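Local atomic coordinates of CPXV203 protein (Cowpox virus, PDB entry 4HKJ), a protein that probably binds MHC class I molecules and keeps them inside the infected cell, so hiding cowpox infection from cytotoxic T cells. Residues M21-K31 against I106-A114; G43-N51 against F67-H76. One frame throughout, in Å; residues are numbered along the deposited sequence.

Contact 1 of 2, residues M21-K31 against I106-A114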
loop_
_atom_site.group_PDB
_atom_site.type_symbol
_atom_site.label_atom_id
_atom_site.label_comp_id
_atom_site.label_asym_id
_atom_site.label_seq_id
_atom_site.Cartn_x
_atom_site.Cartn_y
_atom_site.Cartn_z
HETATM N N MSE D 21 -9.319 8.545 -2.371
HETATM C CA MSE D 21 -9.940 7.902 -1.219
HETATM C C MSE D 21 -10.701 6.644 -1.624
HETATM O O MSE D 21 -11.657 6.709 -2.396
HETATM C CB MSE D 21 -10.874 8.878 -0.504
HETATM C CG MSE D 21 -11.573 8.293 0.710
HETATM SE SE MSE D 21 -12.599 9.622 1.703
HETATM C CE MSE D 21 -11.162 10.890 2.069
ATOM N N CYS D 22 -10.265 5.500 -1.105
ATOM C CA CYS D 22 -10.904 4.227 -1.414
ATOM C C CYS D 22 -11.793 3.771 -0.262
ATOM O O CYS D 22 -11.327 3.603 0.865
ATOM C CB CYS D 22 -9.854 3.157 -1.728
ATOM S SG CYS D 22 -10.537 1.566 -2.267
ATOM N N ILE D 23 -13.074 3.577 -0.553
ATOM C CA ILE D 23 -14.032 3.144 0.455
ATOM C C ILE D 23 -14.544 1.743 0.140
ATOM O O ILE D 23 -15.062 1.494 -0.949
ATOM C CB ILE D 23 -15.234 4.105 0.536
ATOM C CG1 ILE D 23 -14.765 5.560 0.499
ATOM C CG2 ILE D 23 -16.049 3.832 1.789
ATOM C CD1 ILE D 23 -15.897 6.566 0.462
ATOM N N GLN D 24 -14.393 0.828 1.092
ATOM C CA GLN D 24 -14.878 -0.537 0.917
ATOM C C GLN D 24 -16.145 -0.780 1.732
ATOM O O GLN D 24 -16.198 -0.474 2.924
ATOM C CB GLN D 24 -13.796 -1.555 1.293
ATOM C CG GLN D 24 -14.203 -3.005 1.070
ATOM C CD GLN D 24 -13.090 -3.984 1.383
ATOM O OE1 GLN D 24 -12.342 -3.808 2.345
ATOM N NE2 GLN D 24 -12.972 -5.025 0.565
ATOM N N ALA D 25 -17.161 -1.335 1.079
ATOM C CA ALA D 25 -18.453 -1.568 1.714
ATOM C C ALA D 25 -18.390 -2.704 2.728
ATOM O O ALA D 25 -17.598 -3.635 2.585
ATOM C CB ALA D 25 -19.511 -1.857 0.661
ATOM N N LYS D 26 -19.234 -2.618 3.751
ATOM C CA LYS D 26 -19.308 -3.652 4.776
ATOM C C LYS D 26 -20.736 -4.164 4.921
ATOM O O LYS D 26 -21.678 -3.378 5.023
ATOM C CB LYS D 26 -18.804 -3.117 6.116
ATOM C CG LYS D 26 -18.928 -4.103 7.267
ATOM C CD LYS D 26 -18.372 -3.522 8.557
ATOM C CE LYS D 26 -18.408 -4.543 9.683
ATOM N NZ LYS D 26 -17.781 -4.019 10.926
ATOM N N ASP D 27 -20.883 -5.486 4.914
ATOM C CA ASP D 27 -22.176 -6.149 5.099
ATOM C C ASP D 27 -23.224 -5.796 4.040
ATOM O O ASP D 27 -24.409 -6.081 4.217
ATOM C CB ASP D 27 -22.730 -5.885 6.507
ATOM C CG ASP D 27 -21.825 -6.423 7.597
ATOM O OD1 ASP D 27 -21.148 -7.446 7.359
ATOM O OD2 ASP D 27 -21.788 -5.824 8.692
ATOM N N PHE D 28 -22.788 -5.185 2.942
ATOM C CA PHE D 28 -23.687 -4.886 1.830
ATOM C C PHE D 28 -22.918 -4.671 0.530
ATOM O O PHE D 28 -21.707 -4.455 0.543
ATOM C CB PHE D 28 -24.573 -3.672 2.144
ATOM C CG PHE D 28 -23.937 -2.345 1.826
ATOM C CD1 PHE D 28 -23.020 -1.772 2.692
ATOM C CD2 PHE D 28 -24.275 -1.662 0.668
ATOM C CE1 PHE D 28 -22.441 -0.549 2.401
ATOM C CE2 PHE D 28 -23.699 -0.440 0.374
ATOM C CZ PHE D 28 -22.782 0.117 1.241
ATOM N N TYR D 29 -23.630 -4.740 -0.589
ATOM C CA TYR D 29 -23.018 -4.539 -1.897
ATOM C C TYR D 29 -23.262 -3.124 -2.411
ATOM O O TYR D 29 -24.405 -2.725 -2.636
ATOM C CB TYR D 29 -23.554 -5.552 -2.912
ATOM C CG TYR D 29 -23.037 -6.963 -2.729
ATOM C CD1 TYR D 29 -22.095 -7.261 -1.751
ATOM C CD2 TYR D 29 -23.483 -7.995 -3.543
ATOM C CE1 TYR D 29 -21.621 -8.549 -1.584
ATOM C CE2 TYR D 29 -23.015 -9.285 -3.385
ATOM C CZ TYR D 29 -22.084 -9.558 -2.406
ATOM O OH TYR D 29 -21.617 -10.842 -2.249
ATOM N N SER D 30 -22.184 -2.370 -2.594
ATOM C CA SER D 30 -22.280 -1.026 -3.148
ATOM C C SER D 30 -22.483 -1.090 -4.657
ATOM O O SER D 30 -21.797 -1.838 -5.352
ATOM C CB SER D 30 -21.031 -0.208 -2.808
ATOM O OG SER D 30 -19.852 -0.891 -3.190
ATOM N N LYS D 31 -23.434 -0.306 -5.155
ATOM C CA LYS D 31 -23.774 -0.323 -6.573
ATOM C C LYS D 31 -23.087 0.805 -7.338
ATOM O O LYS D 31 -23.011 1.937 -6.861
ATOM C CB LYS D 31 -25.291 -0.235 -6.757
ATOM C CG LYS D 31 -25.750 -0.321 -8.205
ATOM C CD LYS D 31 -27.264 -0.264 -8.312
ATOM C CE LYS D 31 -27.714 -0.332 -9.762
ATOM N NZ LYS D 31 -29.196 -0.288 -9.882
ATOM N N ILE D 106 -13.410 15.752 6.025
ATOM C CA ILE D 106 -14.226 14.937 5.136
ATOM C C ILE D 106 -15.122 13.973 5.911
ATOM O O ILE D 106 -14.645 13.185 6.726
ATOM C CB ILE D 106 -13.349 14.157 4.140
ATOM C CG1 ILE D 106 -12.594 15.132 3.235
ATOM C CG2 ILE D 106 -14.192 13.207 3.310
ATOM C CD1 ILE D 106 -11.703 14.466 2.208
ATOM N N SER D 107 -16.425 14.048 5.654
ATOM C CA SER D 107 -17.392 13.186 6.322
ATOM C C SER D 107 -18.046 12.239 5.323
ATOM O O SER D 107 -18.652 12.678 4.344
ATOM C CB SER D 107 -18.457 14.026 7.027
ATOM O OG SER D 107 -17.865 15.034 7.828
ATOM N N VAL D 108 -17.924 10.938 5.572
ATOM C CA VAL D 108 -18.470 9.935 4.662
ATOM C C VAL D 108 -19.681 9.212 5.252
ATOM O O VAL D 108 -19.551 8.406 6.173
ATOM C CB VAL D 108 -17.409 8.896 4.260
ATOM C CG1 VAL D 108 -17.999 7.901 3.275
ATOM C CG2 VAL D 108 -16.195 9.584 3.660
ATOM N N TYR D 109 -20.857 9.508 4.708
ATOM C CA TYR D 109 -22.088 8.856 5.130
ATOM C C TYR D 109 -22.527 7.851 4.074
ATOM O O TYR D 109 -22.182 7.988 2.900
ATOM C CB TYR D 109 -23.190 9.892 5.349
ATOM C CG TYR D 109 -22.780 11.044 6.236
ATOM C CD1 TYR D 109 -22.920 10.969 7.614
ATOM C CD2 TYR D 109 -22.254 12.211 5.694
ATOM C CE1 TYR D 109 -22.546 12.021 8.430
ATOM C CE2 TYR D 109 -21.879 13.266 6.500
ATOM C CZ TYR D 109 -22.025 13.167 7.866
ATOM O OH TYR D 109 -21.650 14.218 8.668
ATOM N N CYS D 110 -23.289 6.844 4.490
ATOM C CA CYS D 110 -23.794 5.839 3.559
ATOM C C CYS D 110 -25.270 6.053 3.232
ATOM O O CYS D 110 -26.086 6.297 4.121
ATOM C CB CYS D 110 -23.556 4.424 4.098
ATOM S SG CYS D 110 -23.807 4.226 5.878
ATOM N N ASP D 111 -25.601 5.961 1.946
ATOM C CA ASP D 111 -26.963 6.186 1.470
ATOM C C ASP D 111 -27.679 4.886 1.125
ATOM O O ASP D 111 -28.870 4.732 1.393
ATOM C CB ASP D 111 -26.952 7.101 0.242
ATOM C CG ASP D 111 -26.992 8.570 0.610
ATOM O OD1 ASP D 111 -26.758 8.888 1.793
ATOM O OD2 ASP D 111 -27.259 9.403 -0.283
ATOM N N GLN D 112 -26.942 3.956 0.526
ATOM C CA GLN D 112 -27.513 2.700 0.052
ATOM C C GLN D 112 -28.082 1.859 1.191
ATOM O O GLN D 112 -29.265 1.518 1.193
ATOM C CB GLN D 112 -26.457 1.903 -0.718
ATOM C CG GLN D 112 -27.002 0.711 -1.483
ATOM C CD GLN D 112 -25.985 0.131 -2.444
ATOM O OE1 GLN D 112 -24.946 0.737 -2.705
ATOM N NE2 GLN D 112 -26.278 -1.049 -2.978
ATOM N N GLU D 113 -27.233 1.530 2.158
ATOM C CA GLU D 113 -27.642 0.702 3.285
ATOM C C GLU D 113 -28.083 1.561 4.465
ATOM O O GLU D 113 -27.561 2.657 4.673
ATOM C CB GLU D 113 -26.498 -0.224 3.706
ATOM C CG GLU D 113 -26.893 -1.313 4.691
ATOM C CD GLU D 113 -27.721 -2.410 4.051
ATOM O OE1 GLU D 113 -27.832 -2.431 2.807
ATOM O OE2 GLU D 113 -28.260 -3.257 4.794
ATOM N N ALA D 114 -29.047 1.060 5.233
ATOM C CA ALA D 114 -29.515 1.754 6.427
ATOM C C ALA D 114 -28.396 1.857 7.456
ATOM O O ALA D 114 -27.985 0.858 8.047
ATOM C CB ALA D 114 -30.718 1.039 7.018
#
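F28 and Q112 owe their meeting to two first torsions. F28 (chi1 85°) has CG between its backbone N and carbonyl carbon, which turns the ring toward Q112 and E113, whereas Q112 carries CG opposite its backbone N (chi1 -169°) and continues extended, laying its amide at the rim of the ring. Q112 OE1 lies 3.5 Å from F28 CE2, near the ring plane, and the amide stands almost perpendicular to the ring. Q112 OE1 also accepts a hydrogen bond from K31 N at 3.1 Å, with an N-H...O angle of 152°, and the donor lies in the carbonyl plane on a lone pair. E113 works from a face instead. Its CB methylene sits 3.9 Å from the centroid of the F28 ring, close to the normal, a CH-pi contact, and the A25 methyl occupies the opposite face, each displaced toward the rim. Deeper in, the strands 21-25 and 106-110 run in roughly the same direction with their axes 10.8 Å apart at closest approach, a spacing filled by side chains. M21, a selenomethionine bent at its last torsion, meets I106 tip to tip (CE to CD1, 3.6 Å), its SE passes V108 CG2 at 4.1 Å, and I23 CD1 reaches V108 CG1 at 3.8 Å. The contact thus joins two facing sheets of a beta-sandwich through two kinds of chemistry: a wholly apolar core between the strands, and beyond their ends a loop-to-loop closure in which a glutamine amide supplies directional bonding and an aromatic ring the packing.

Contact 2 of 2, residues G43-N51 against F67-H76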
loop_
_atom_site.group_PDB
_atom_site.type_symbol
_atom_site.label_atom_id
_atom_site.label_comp_id
_atom_site.label_asym_id
_atom_site.label_seq_id
_atom_site.Cartn_x
_atom_site.Cartn_y
_atom_site.Cartn_z
ATOM N N GLY D 43 -23.145 25.460 4.105
ATOM C CA GLY D 43 -21.794 25.551 4.624
ATOM C C GLY D 43 -20.761 25.494 3.515
ATOM O O GLY D 43 -20.953 24.803 2.514
ATOM N N GLY D 44 -19.663 26.222 3.694
ATOM C CA GLY D 44 -18.606 26.274 2.700
ATOM C C GLY D 44 -17.959 24.927 2.437
ATOM O O GLY D 44 -17.434 24.292 3.352
ATOM N N GLY D 45 -18.000 24.491 1.183
ATOM C CA GLY D 45 -17.417 23.218 0.798
ATOM C C GLY D 45 -18.150 22.563 -0.356
ATOM O O GLY D 45 -18.623 23.242 -1.268
ATOM N N LEU D 46 -18.241 21.237 -0.318
ATOM C CA LEU D 46 -18.925 20.489 -1.367
ATOM C C LEU D 46 -19.560 19.203 -0.842
ATOM O O LEU D 46 -19.067 18.597 0.109
ATOM C CB LEU D 46 -17.973 20.188 -2.532
ATOM C CG LEU D 46 -16.647 19.467 -2.265
ATOM C CD1 LEU D 46 -16.812 17.951 -2.225
ATOM C CD2 LEU D 46 -15.606 19.862 -3.306
ATOM N N ILE D 47 -20.659 18.797 -1.471
ATOM C CA ILE D 47 -21.327 17.546 -1.136
ATOM C C ILE D 47 -21.445 16.685 -2.387
ATOM O O ILE D 47 -21.897 17.158 -3.429
ATOM C CB ILE D 47 -22.737 17.787 -0.570
ATOM C CG1 ILE D 47 -22.697 18.809 0.568
ATOM C CG2 ILE D 47 -23.352 16.480 -0.094
ATOM C CD1 ILE D 47 -24.048 19.077 1.190
ATOM N N THR D 48 -21.038 15.423 -2.288
ATOM C CA THR D 48 -21.096 14.526 -3.439
ATOM C C THR D 48 -21.884 13.247 -3.171
ATOM O O THR D 48 -21.648 12.553 -2.185
ATOM C CB THR D 48 -19.683 14.177 -3.966
ATOM O OG1 THR D 48 -19.791 13.215 -5.024
ATOM C CG2 THR D 48 -18.812 13.612 -2.856
ATOM N N GLU D 49 -22.829 12.948 -4.057
ATOM C CA GLU D 49 -23.616 11.724 -3.959
ATOM C C GLU D 49 -23.190 10.735 -5.037
ATOM O O GLU D 49 -23.030 11.106 -6.199
ATOM C CB GLU D 49 -25.111 12.024 -4.101
ATOM C CG GLU D 49 -25.665 13.007 -3.081
ATOM C CD GLU D 49 -25.555 14.451 -3.536
ATOM O OE1 GLU D 49 -24.956 14.697 -4.603
ATOM O OE2 GLU D 49 -26.074 15.339 -2.827
ATOM N N GLY D 50 -23.004 9.476 -4.653
ATOM C CA GLY D 50 -22.631 8.447 -5.606
ATOM C C GLY D 50 -21.986 7.223 -4.986
ATOM O O GLY D 50 -21.332 7.308 -3.946
ATOM N N ASN D 51 -22.178 6.081 -5.642
ATOM C CA ASN D 51 -21.597 4.804 -5.223
ATOM C C ASN D 51 -22.017 4.351 -3.826
ATOM O O ASN D 51 -21.230 3.752 -3.095
ATOM C CB ASN D 51 -20.069 4.828 -5.355
ATOM C CG ASN D 51 -19.612 5.072 -6.782
ATOM O OD1 ASN D 51 -20.362 5.596 -7.606
ATOM N ND2 ASN D 51 -18.377 4.692 -7.080
ATOM N N PHE D 67 -12.449 27.558 -2.275
ATOM C CA PHE D 67 -12.236 26.207 -1.768
ATOM C C PHE D 67 -11.061 25.559 -2.494
ATOM O O PHE D 67 -10.887 25.744 -3.699
ATOM C CB PHE D 67 -13.510 25.371 -1.932
ATOM C CG PHE D 67 -13.543 24.137 -1.077
ATOM C CD1 PHE D 67 -13.731 24.230 0.293
ATOM C CD2 PHE D 67 -13.404 22.881 -1.643
ATOM C CE1 PHE D 67 -13.766 23.096 1.083
ATOM C CE2 PHE D 67 -13.439 21.744 -0.858
ATOM C CZ PHE D 67 -13.620 21.851 0.507
ATOM N N ILE D 68 -10.251 24.805 -1.758
ATOM C CA ILE D 68 -9.011 24.260 -2.304
ATOM C C ILE D 68 -9.251 23.117 -3.293
ATOM O O ILE D 68 -8.350 22.733 -4.041
ATOM C CB ILE D 68 -8.046 23.808 -1.180
ATOM C CG1 ILE D 68 -6.593 23.860 -1.660
ATOM C CG2 ILE D 68 -8.410 22.423 -0.678
ATOM C CD1 ILE D 68 -5.575 23.597 -0.572
ATOM N N ILE D 69 -10.467 22.580 -3.299
ATOM C CA ILE D 69 -10.832 21.521 -4.236
ATOM C C ILE D 69 -11.721 22.064 -5.351
ATOM O O ILE D 69 -12.682 22.790 -5.091
ATOM C CB ILE D 69 -11.543 20.355 -3.521
ATOM C CG1 ILE D 69 -10.638 19.770 -2.437
ATOM C CG2 ILE D 69 -11.941 19.277 -4.517
ATOM C CD1 ILE D 69 -11.251 18.607 -1.688
ATOM N N ALA D 70 -11.397 21.714 -6.593
ATOM C CA ALA D 70 -12.125 22.230 -7.750
ATOM C C ALA D 70 -12.926 21.160 -8.493
ATOM O O ALA D 70 -14.041 21.418 -8.946
ATOM C CB ALA D 70 -11.168 22.935 -8.705
ATOM N N THR D 71 -12.358 19.964 -8.616
ATOM C CA THR D 71 -12.989 18.903 -9.399
ATOM C C THR D 71 -13.184 17.625 -8.580
ATOM O O THR D 71 -12.355 17.284 -7.738
ATOM C CB THR D 71 -12.171 18.592 -10.674
ATOM O OG1 THR D 71 -11.849 19.814 -11.349
ATOM C CG2 THR D 71 -12.952 17.689 -11.619
ATOM N N THR D 72 -14.289 16.927 -8.831
ATOM C CA THR D 72 -14.587 15.673 -8.145
ATOM C C THR D 72 -14.890 14.561 -9.148
ATOM O O THR D 72 -15.662 14.756 -10.087
ATOM C CB THR D 72 -15.786 15.828 -7.191
ATOM O OG1 THR D 72 -15.648 17.035 -6.432
ATOM C CG2 THR D 72 -15.871 14.642 -6.242
ATOM N N LYS D 73 -14.276 13.397 -8.946
ATOM C CA LYS D 73 -14.500 12.247 -9.816
ATOM C C LYS D 73 -14.736 10.985 -8.995
ATOM O O LYS D 73 -14.213 10.848 -7.889
ATOM C CB LYS D 73 -13.309 12.038 -10.753
ATOM C CG LYS D 73 -13.030 13.207 -11.682
ATOM C CD LYS D 73 -11.799 12.955 -12.536
ATOM C CE LYS D 73 -11.506 14.143 -13.434
ATOM N NZ LYS D 73 -10.326 13.902 -14.307
ATOM N N GLN D 74 -15.530 10.068 -9.539
ATOM C CA GLN D 74 -15.816 8.805 -8.865
ATOM C C GLN D 74 -15.841 7.631 -9.837
ATOM O O GLN D 74 -16.116 7.797 -11.026
ATOM C CB GLN D 74 -17.148 8.875 -8.113
ATOM C CG GLN D 74 -17.149 9.801 -6.908
ATOM C CD GLN D 74 -18.444 9.731 -6.124
ATOM O OE1 GLN D 74 -18.743 10.610 -5.317
ATOM N NE2 GLN D 74 -19.220 8.679 -6.357
ATOM N N THR D 75 -15.552 6.443 -9.317
ATOM C CA THR D 75 -15.642 5.213 -10.095
ATOM C C THR D 75 -15.965 4.047 -9.169
ATOM O O THR D 75 -15.927 4.190 -7.948
ATOM C CB THR D 75 -14.340 4.915 -10.855
ATOM O OG1 THR D 75 -14.513 3.745 -11.662
ATOM C CG2 THR D 75 -13.195 4.687 -9.883
ATOM N N HIS D 76 -16.281 2.896 -9.750
ATOM C CA HIS D 76 -16.642 1.729 -8.957
ATOM C C HIS D 76 -16.073 0.442 -9.541
ATOM O O HIS D 76 -16.036 0.265 -10.759
ATOM C CB HIS D 76 -18.162 1.618 -8.833
ATOM C CG HIS D 76 -18.619 0.462 -7.998
ATOM N ND1 HIS D 76 -18.720 0.530 -6.624
ATOM C CD2 HIS D 76 -18.998 -0.791 -8.340
ATOM C CE1 HIS D 76 -19.143 -0.631 -6.158
ATOM N NE2 HIS D 76 -19.320 -1.451 -7.179
#
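T48 OG1 is approached by two acceptors, Q74 OE1 across the contact at 2.8 Å and the backbone S36 O, with a single hydroxyl proton between them. Q74 gets there because CG lies opposite its own carbonyl carbon (chi1 -69°) and the chain is extended, so the amide spans the space between the strands and meets T48 from the opposite direction. The other end of that amide rests on the backbone of G50, where NE2 is 3.4 Å from the G50 carbonyl C; having no side chain, G50 lets it come that close. N51 slides past Q74, its amide turned 84° from that of Q74, and its ND2 lies 3.5 Å from H76 CB and near the plane of the imidazole, at the ring edge. At the far end the contact becomes apolar. G45 CA sits over one face of the F67 ring, 4.0 Å from the centroid, a CH-pi contact. The L46 side chain crosses those of F67 and I69 at about a right angle, its CD2 lying 3.8 Å from F67 CE2 and 3.9 Å from I69 CG2. Strands 45-50 and 71-76 run in nearly the same direction, their axes 9.1 Å apart and inclined by 20°, consistent with packing between sheets. In its own sheet 45-50 lies between strands 36-38 and 53-59, with V57 touching both L46 and F67. Strand 71-77 lies between 81-88 and 182-183; it begins with a classic beta bulge, A70 and T71 facing S87, and F86 of strand 81-88 touches L46, I69 and T72.

Both contacts bridge the same two sheets: strands 15-25 and 71-77 belong to the antiparallel one, strands 45-50 and 103-110 to the mixed one. Along the chain the order is 21-31, 43-51, 67-76, 106-114, so both segments of contact 2 fall between the two segments of contact 1. Their centres are about 15 Å apart, yet they touch through S30, whose O packs against H76 CE1 at 3.0 Å and whose CB lies 4.0 Å from N51 O. The chain therefore passes from sheet to sheet more than once, and the two facing pairs together tie the N-terminal and C-terminal parts of this poxvirus T4-type protein into one sandwich.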